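Local structure of arginase (Thermus thermophilus, 2EF5) at residues 36-41 against 280-285; 46-51 against 73-78. The protein probably hydrolyses L-arginine to L-ornithine and urea, as other manganese-dependent arginases do, with two manganese ions in each subunit. One frame throughout, in Å; residues are numbered along the deposited sequence.

Contact 1 of 2, residues 36-41 against 280-285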
# COMPACT_ATOMS: atom_id res chain seq x y z
N GLU A 36 -48.05 -20.14 -0.83
CA GLU A 36 -48.97 -21.08 -0.20
C GLU A 36 -48.45 -22.51 -0.37
O GLU A 36 -48.53 -23.32 0.56
CB GLU A 36 -50.38 -20.95 -0.81
CG GLU A 36 -51.02 -19.58 -0.61
CD GLU A 36 -52.43 -19.50 -1.17
OE1 GLU A 36 -52.67 -20.01 -2.29
OE2 GLU A 36 -53.30 -18.91 -0.49
N ASP A 37 -47.92 -22.83 -1.55
CA ASP A 37 -47.38 -24.18 -1.79
C ASP A 37 -46.27 -24.44 -0.78
O ASP A 37 -46.00 -25.59 -0.41
CB ASP A 37 -46.80 -24.31 -3.20
CG ASP A 37 -47.84 -24.14 -4.28
OD1 ASP A 37 -49.04 -24.33 -3.99
OD2 ASP A 37 -47.45 -23.82 -5.42
N LEU A 38 -45.63 -23.36 -0.34
CA LEU A 38 -44.53 -23.45 0.60
C LEU A 38 -45.04 -23.66 2.03
O LEU A 38 -44.26 -23.89 2.96
CB LEU A 38 -43.69 -22.18 0.51
CG LEU A 38 -42.26 -22.19 1.02
CD1 LEU A 38 -41.48 -23.31 0.34
CD2 LEU A 38 -41.61 -20.84 0.71
N GLY A 39 -46.36 -23.57 2.22
CA GLY A 39 -46.93 -23.78 3.54
C GLY A 39 -47.41 -22.55 4.28
O GLY A 39 -47.92 -22.65 5.39
N TYR A 40 -47.25 -21.38 3.67
CA TYR A 40 -47.67 -20.13 4.31
C TYR A 40 -49.13 -19.81 4.02
O TYR A 40 -49.66 -20.17 2.97
CB TYR A 40 -46.82 -18.96 3.80
CG TYR A 40 -45.39 -18.93 4.28
CD1 TYR A 40 -45.06 -18.46 5.55
CD2 TYR A 40 -44.35 -19.38 3.47
CE1 TYR A 40 -43.74 -18.42 6.00
CE2 TYR A 40 -43.03 -19.35 3.90
CZ TYR A 40 -42.73 -18.88 5.16
OH TYR A 40 -41.42 -18.86 5.59
N THR A 41 -49.79 -19.16 4.97
CA THR A 41 -51.16 -18.73 4.76
C THR A 41 -50.92 -17.30 4.30
O THR A 41 -50.30 -16.52 5.02
CB THR A 41 -51.99 -18.77 6.07
OG1 THR A 41 -51.42 -17.86 7.02
CG2 THR A 41 -51.99 -20.16 6.65
N LEU A 280 -36.66 -15.78 -5.72
CA LEU A 280 -35.76 -15.35 -4.66
C LEU A 280 -36.53 -15.15 -3.37
O LEU A 280 -36.01 -15.47 -2.30
CB LEU A 280 -35.02 -14.07 -5.07
CG LEU A 280 -34.00 -14.28 -6.19
CD1 LEU A 280 -33.45 -12.95 -6.69
CD2 LEU A 280 -32.86 -15.16 -5.67
N ALA A 281 -37.75 -14.64 -3.44
CA ALA A 281 -38.55 -14.46 -2.23
C ALA A 281 -38.81 -15.83 -1.59
O ALA A 281 -38.74 -15.97 -0.37
CB ALA A 281 -39.88 -13.79 -2.56
N LEU A 282 -39.10 -16.83 -2.41
CA LEU A 282 -39.37 -18.17 -1.90
C LEU A 282 -38.14 -18.70 -1.14
O LEU A 282 -38.27 -19.26 -0.05
CB LEU A 282 -39.75 -19.11 -3.04
CG LEU A 282 -40.99 -18.71 -3.86
CD1 LEU A 282 -41.20 -19.74 -4.98
CD2 LEU A 282 -42.23 -18.62 -2.96
N SER A 283 -36.96 -18.51 -1.71
CA SER A 283 -35.75 -18.97 -1.04
C SER A 283 -35.54 -18.22 0.26
O SER A 283 -35.13 -18.80 1.27
CB SER A 283 -34.52 -18.77 -1.93
OG SER A 283 -34.58 -19.59 -3.08
N LEU A 284 -35.82 -16.92 0.25
CA LEU A 284 -35.65 -16.13 1.46
C LEU A 284 -36.61 -16.60 2.55
O LEU A 284 -36.30 -16.51 3.74
CB LEU A 284 -35.89 -14.64 1.17
CG LEU A 284 -35.62 -13.70 2.35
CD1 LEU A 284 -34.15 -13.75 2.72
CD2 LEU A 284 -36.03 -12.28 1.98
N LEU A 285 -37.77 -17.09 2.14
CA LEU A 285 -38.75 -17.57 3.10
C LEU A 285 -38.68 -19.07 3.42
O LEU A 285 -39.64 -19.66 3.91
CB LEU A 285 -40.16 -17.19 2.64
CG LEU A 285 -40.58 -15.80 3.15
CD1 LEU A 285 -39.61 -14.73 2.66
CD2 LEU A 285 -41.99 -15.49 2.69
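The hydroxyl of Tyr40 donates a hydrogen bond to the backbone carbonyl of Leu285, with 2.6 Å between Tyr40 OH and Leu285 O. The bond is bent at the acceptor: the C=O...donor angle is 131°, and the hydroxyl is tilted 25° from the carbonyl plane. The carbonyl belongs to the first residue beyond helix 272-284, and tyrosine suits this place, since its ring packs on the leucine while the hydroxyl at its far end bonds the backbone. Leu285 CB comes within 3.8 Å of Tyr40 CE2, and Leu285 CD2 sits over one face of the ring, 4.1 Å above the plane and displaced toward the rim.

In the three-layer alpha/beta fold of the arginases, this contact joins the ends of two helices, 31-37 and 272-284. The first ends in a Schellman motif, in which Gly39 takes a positive phi, an angle at which a CB would collide with the preceding carbonyl, and turns the chain into strand 41-47. On the looser side of the contact is Leu38. With CG anti to its N (chi1 -159°), its CD2 reaches the carbonyl end of the helix, 3.8 Å from Leu282 O, and lies at the edge of the Tyr40 ring; the apolar contact to Leu282 CD2 is longer, 4.3 Å from Leu38 CD2. Leu38, Tyr40 and Leu285 are all partly exposed; of the touching residues only Leu282 is buried, and it also packs against Gln34 and Leu35 of helix 31-37.

Contact 2 of 2, residues 46-51 against 73-78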
# COMPACT_ATOMS: atom_id res chain seq x y z
N GLY A 46 -53.75 -5.87 -1.40
CA GLY A 46 -54.01 -4.98 -2.52
C GLY A 46 -52.90 -3.97 -2.69
O GLY A 46 -51.76 -4.22 -2.30
N ASP A 47 -53.21 -2.81 -3.26
CA ASP A 47 -52.19 -1.78 -3.46
C ASP A 47 -52.45 -0.51 -2.67
O ASP A 47 -53.60 -0.17 -2.38
CB ASP A 47 -52.08 -1.38 -4.93
CG ASP A 47 -51.55 -2.49 -5.82
OD1 ASP A 47 -50.90 -3.41 -5.31
OD2 ASP A 47 -51.80 -2.42 -7.04
N VAL A 48 -51.37 0.18 -2.34
CA VAL A 48 -51.45 1.45 -1.64
C VAL A 48 -51.73 2.49 -2.72
O VAL A 48 -51.09 2.48 -3.77
CB VAL A 48 -50.12 1.79 -0.95
CG1 VAL A 48 -50.07 3.28 -0.59
CG2 VAL A 48 -49.95 0.94 0.30
N PRO A 49 -52.69 3.39 -2.48
CA PRO A 49 -53.03 4.42 -3.47
C PRO A 49 -51.82 5.29 -3.83
O PRO A 49 -51.10 5.75 -2.94
CB PRO A 49 -54.12 5.23 -2.77
CG PRO A 49 -54.77 4.22 -1.87
CD PRO A 49 -53.57 3.49 -1.31
N VAL A 50 -51.58 5.50 -5.12
CA VAL A 50 -50.46 6.34 -5.53
C VAL A 50 -50.90 7.40 -6.54
O VAL A 50 -51.36 7.07 -7.63
CB VAL A 50 -49.32 5.52 -6.17
CG1 VAL A 50 -48.14 6.44 -6.45
CG2 VAL A 50 -48.90 4.40 -5.24
N SER A 51 -50.75 8.66 -6.16
CA SER A 51 -51.11 9.77 -7.03
C SER A 51 -49.88 10.63 -7.29
O SER A 51 -49.34 11.24 -6.36
CB SER A 51 -52.21 10.61 -6.39
N ALA A 73 -45.77 6.69 0.73
CA ALA A 73 -44.91 5.96 1.64
C ALA A 73 -45.46 5.97 3.06
O ALA A 73 -45.30 5.01 3.81
CB ALA A 73 -43.50 6.54 1.62
N LEU A 74 -46.12 7.07 3.43
CA LEU A 74 -46.69 7.21 4.76
C LEU A 74 -47.88 6.25 4.94
O LEU A 74 -48.05 5.65 5.99
CB LEU A 74 -47.14 8.66 5.00
CG LEU A 74 -47.45 9.07 6.44
CD1 LEU A 74 -46.28 8.72 7.35
CD2 LEU A 74 -47.74 10.57 6.49
N VAL A 75 -48.69 6.12 3.90
CA VAL A 75 -49.82 5.21 3.95
C VAL A 75 -49.28 3.79 4.09
O VAL A 75 -49.81 2.98 4.85
CB VAL A 75 -50.68 5.30 2.66
CG1 VAL A 75 -51.76 4.23 2.66
CG2 VAL A 75 -51.30 6.68 2.55
N LEU A 76 -48.20 3.50 3.37
CA LEU A 76 -47.57 2.19 3.43
C LEU A 76 -47.04 1.92 4.84
O LEU A 76 -47.28 0.85 5.40
CB LEU A 76 -46.42 2.10 2.42
CG LEU A 76 -45.55 0.84 2.45
CD1 LEU A 76 -46.39 -0.38 2.13
CD2 LEU A 76 -44.42 0.99 1.43
N LYS A 77 -46.31 2.88 5.40
CA LYS A 77 -45.76 2.73 6.74
C LYS A 77 -46.86 2.40 7.74
O LYS A 77 -46.73 1.46 8.52
CB LYS A 77 -45.06 4.02 7.16
CG LYS A 77 -44.56 4.03 8.60
CD LYS A 77 -44.01 5.40 8.97
CE LYS A 77 -43.62 5.47 10.44
NZ LYS A 77 -43.11 6.82 10.81
N GLU A 78 -47.95 3.15 7.69
CA GLU A 78 -49.07 2.94 8.61
C GLU A 78 -49.73 1.58 8.42
O GLU A 78 -50.12 0.94 9.39
CB GLU A 78 -50.11 4.04 8.42
CG GLU A 78 -49.52 5.44 8.52
CD GLU A 78 -50.55 6.52 8.30
OE1 GLU A 78 -51.31 6.45 7.31
OE2 GLU A 78 -50.59 7.46 9.12
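Strand 41-47, helix 66-81 and strand 87-93 form a beta-alpha-beta crossover that passes strand 2-8, which lies between its two strands in the parallel sheet, and this contact packs the start of the connection onto its helix. Val48, just past the end of the strand, supplies both of its methyl groups. CG1, anti to the backbone N (chi1 163°), meets Val75 CG1 at 3.8 Å and lies almost as near to Val75 CB; the two side chains run alongside each other, pointing opposite ways. The other branch, CG2, is directed at the next residue of the helix: it lies 4.1 Å from Leu76 CA and 4.2 Å from Leu76 CD1. A branched residue suits this place because one CB serves two successive helix positions.

Pro49 adds a lighter touch at the exposed border, with its ring carbon CD 4.4 Å from Val75 CG1. On the buried side, Leu76 carries the apolar surface onward to Val6 and Val8 of strand 2-8, and Val48 also packs on Val6. The backbone of Val48 is hydrogen-bonded to Gly7, which keeps the start of the loop beside that strand, while Asp47 forms a salt bridge with Arg27.

Between the two segments the interaction is entirely apolar, made of aliphatic carbons alone. Its hold therefore comes from close fit and the exclusion of water, which set no strict direction for either chain.

In the fold
From the N terminus, the chain runs through strand 2-8 and helix 31-37 to the first half of contact 1, then directly through strand 41-47 to the first half of contact 2. The return to residues 73-78 on helix 66-81 closes a short loop, part of which is not modelled. Contact 1 closes only when helix 272-284 arrives near the C terminus, so contact 2 is nested inside its much longer loop. The centres of the two contacts lie about 24 Å apart, and the two do not touch. Together they tie the regions flanking edge strand 41-47 to two different helices, one late in the chain and one early, with strand 2-8 beside both.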